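Local structure of tartrate dehydrogenase/decarboxylase (Pseudomonas putida, 3FLK) at residues A[26-31]-A[354-360]. The protein oxidises (+)-tartrate to oxaloglycolate with NAD(+), converts meso-tartrate to D-glycerate and oxidatively decarboxylates D-malate to pyruvate. The protein carries 1 engineered substitution. Residues are numbered along the deposited sequence.
Sequences RVLEAA and AAISDTL
Two alpha-helical segments, 26-31 and 354-360, run side by side in the same direction, their axes inclined by only 8° and 9.0 Å apart. Register is set by Val27 opposite Ser357, CA to CA 4.9 Å, and one turn on by Ala31 opposite Leu360, where the CA atoms are 7.2 Å apart. The tighter level suits a small residue: Ser357 (chi1 t) points at helix 26-31 and settles between Arg26 and Ala30, its OG 3.4 Å from Ala30 CB, while Val27 CG2 comes within 4.2 Å of Ser357 N. At the Ala31 level Leu360 (chi1 t, chi2 148°), pointing toward helix 26-31, fills the space between the helices. Leu360 CD1 lies 3.9 Å from Val27 CG1 and 4.2 Å from Ala31 CB, and Leu360 CD2 is 3.9 Å from Ala31 CA, 3.8 Å from Ala30 O and 4.3 Å from Ala30 CB; the two alanines, being short, leave the hollow that this branched end occupies. The pair joins the first helix of the isocitrate/isopropylmalate dehydrogenase fold, 17-35, to the last, 349-361, with 322 residues between the segments. Val27 (chi1 t) turns its branches along the buried side, CG1 4.0 Å from Ile356 CG2, and these side chains continue onto Ile302 of helix 299-313; Val27 and Leu360 also meet Met326 of helix 317-336. At the more open border Arg26, extended with chi1 to chi3 all t, reaches across to the N-terminal end of segment 354-360, where Ala354 CB lies over one face of its guanidinium, Arg26 NH2 to Ala354 CB 3.5 Å. The methyl is small enough to leave room for that flat group, whose charge is met by a salt bridge to Glu23.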
loop_
_atom_site.group_PDB
_atom_site.type_symbol
_atom_site.label_atom_id
_atom_site.label_comp_id
_atom_site.label_asym_id
_atom_site.label_seq_id
_atom_site.Cartn_x
_atom_site.Cartn_y
_atom_site.Cartn_z
ATOM N N ARG A 26 -22.169 -4.785 -24.813
ATOM C CA ARG A 26 -22.662 -6.039 -25.391
ATOM C C ARG A 26 -23.452 -6.859 -24.366
ATOM O O ARG A 26 -24.588 -7.259 -24.630
ATOM C CB ARG A 26 -21.488 -6.856 -25.937
ATOM C CG ARG A 26 -21.861 -8.128 -26.686
ATOM C CD ARG A 26 -20.597 -8.891 -27.047
ATOM N NE ARG A 26 -20.795 -9.820 -28.158
ATOM C CZ ARG A 26 -19.807 -10.320 -28.895
ATOM N NH1 ARG A 26 -18.546 -9.979 -28.648
ATOM N NH2 ARG A 26 -20.081 -11.161 -29.883
ATOM N N VAL A 27 -22.848 -7.095 -23.202
ATOM C CA VAL A 27 -23.475 -7.889 -22.141
ATOM C C VAL A 27 -24.689 -7.175 -21.534
ATOM O O VAL A 27 -25.692 -7.819 -21.204
ATOM C CB VAL A 27 -22.458 -8.277 -21.033
ATOM C CG1 VAL A 27 -23.126 -9.122 -19.948
ATOM C CG2 VAL A 27 -21.270 -9.028 -21.629
ATOM N N LEU A 28 -24.593 -5.852 -21.391
ATOM C CA LEU A 28 -25.710 -5.042 -20.893
ATOM C C LEU A 28 -26.916 -5.091 -21.831
ATOM O O LEU A 28 -28.058 -5.174 -21.373
ATOM C CB LEU A 28 -25.284 -3.588 -20.671
ATOM C CG LEU A 28 -24.400 -3.250 -19.466
ATOM C CD1 LEU A 28 -23.905 -1.820 -19.573
ATOM C CD2 LEU A 28 -25.141 -3.454 -18.157
ATOM N N GLU A 29 -26.655 -5.037 -23.137
ATOM C CA GLU A 29 -27.714 -5.127 -24.145
ATOM C C GLU A 29 -28.369 -6.511 -24.155
ATOM O O GLU A 29 -29.575 -6.626 -24.365
ATOM C CB GLU A 29 -27.187 -4.746 -25.534
ATOM C CG GLU A 29 -27.007 -3.235 -25.727
ATOM C CD GLU A 29 -26.307 -2.855 -27.028
ATOM O OE1 GLU A 29 -25.543 -3.679 -27.582
ATOM O OE2 GLU A 29 -26.512 -1.714 -27.495
ATOM N N ALA A 30 -27.574 -7.552 -23.910
ATOM C CA ALA A 30 -28.092 -8.911 -23.762
ATOM C C ALA A 30 -28.936 -9.046 -22.492
ATOM O O ALA A 30 -29.968 -9.720 -22.494
ATOM C CB ALA A 30 -26.956 -9.921 -23.761
ATOM N N ALA A 31 -28.491 -8.398 -21.416
ATOM C CA ALA A 31 -29.240 -8.359 -20.163
ATOM C C ALA A 31 -30.542 -7.574 -20.318
ATOM O O ALA A 31 -31.572 -7.962 -19.765
ATOM C CB ALA A 31 -28.389 -7.768 -19.045
ATOM N N ALA A 354 -18.197 -12.170 -25.781
ATOM C CA ALA A 354 -19.142 -13.044 -26.477
ATOM C C ALA A 354 -19.579 -14.241 -25.631
ATOM O O ALA A 354 -20.757 -14.604 -25.628
ATOM C CB ALA A 354 -18.547 -13.519 -27.801
ATOM N N ALA A 355 -18.627 -14.847 -24.922
ATOM C CA ALA A 355 -18.901 -16.003 -24.065
ATOM C C ALA A 355 -19.823 -15.666 -22.887
ATOM O O ALA A 355 -20.712 -16.447 -22.547
ATOM C CB ALA A 355 -17.596 -16.617 -23.565
ATOM N N ILE A 356 -19.610 -14.504 -22.274
ATOM C CA ILE A 356 -20.452 -14.054 -21.161
ATOM C C ILE A 356 -21.853 -13.697 -21.664
ATOM O O ILE A 356 -22.853 -14.080 -21.053
ATOM C CB ILE A 356 -19.808 -12.869 -20.387
ATOM C CG1 ILE A 356 -18.504 -13.323 -19.720
ATOM C CG2 ILE A 356 -20.776 -12.313 -19.334
ATOM C CD1 ILE A 356 -17.601 -12.194 -19.239
ATOM N N SER A 357 -21.910 -12.983 -22.786
ATOM C CA SER A 357 -23.171 -12.606 -23.419
ATOM C C SER A 357 -24.011 -13.834 -23.799
ATOM O O SER A 357 -25.216 -13.874 -23.531
ATOM C CB SER A 357 -22.905 -11.732 -24.648
ATOM O OG SER A 357 -24.100 -11.133 -25.115
ATOM N N ASP A 358 -23.367 -14.831 -24.407
ATOM C CA ASP A 358 -24.047 -16.069 -24.797
ATOM C C ASP A 358 -24.523 -16.882 -23.596
ATOM O O ASP A 358 -25.644 -17.396 -23.596
ATOM C CB ASP A 358 -23.150 -16.939 -25.680
ATOM C CG ASP A 358 -23.848 -18.205 -26.152
ATOM O OD1 ASP A 358 -24.991 -18.106 -26.655
ATOM O OD2 ASP A 358 -23.260 -19.300 -26.013
ATOM N N THR A 359 -23.664 -17.007 -22.586
ATOM C CA THR A 359 -24.001 -17.711 -21.348
ATOM C C THR A 359 -25.214 -17.063 -20.673
ATOM O O THR A 359 -26.120 -17.761 -20.212
ATOM C CB THR A 359 -22.795 -17.751 -20.380
ATOM O OG1 THR A 359 -21.695 -18.409 -21.020
ATOM C CG2 THR A 359 -23.134 -18.491 -19.095
ATOM N N LEU A 360 -25.228 -15.733 -20.636
ATOM C CA LEU A 360 -26.329 -14.977 -20.041
ATOM C C LEU A 360 -27.653 -15.256 -20.756
ATOM O O LEU A 360 -28.674 -15.499 -20.110
ATOM C CB LEU A 360 -26.014 -13.477 -20.046
ATOM C CG LEU A 360 -26.945 -12.524 -19.289
ATOM C CD1 LEU A 360 -26.152 -11.352 -18.758
ATOM C CD2 LEU A 360 -28.083 -12.034 -20.171
#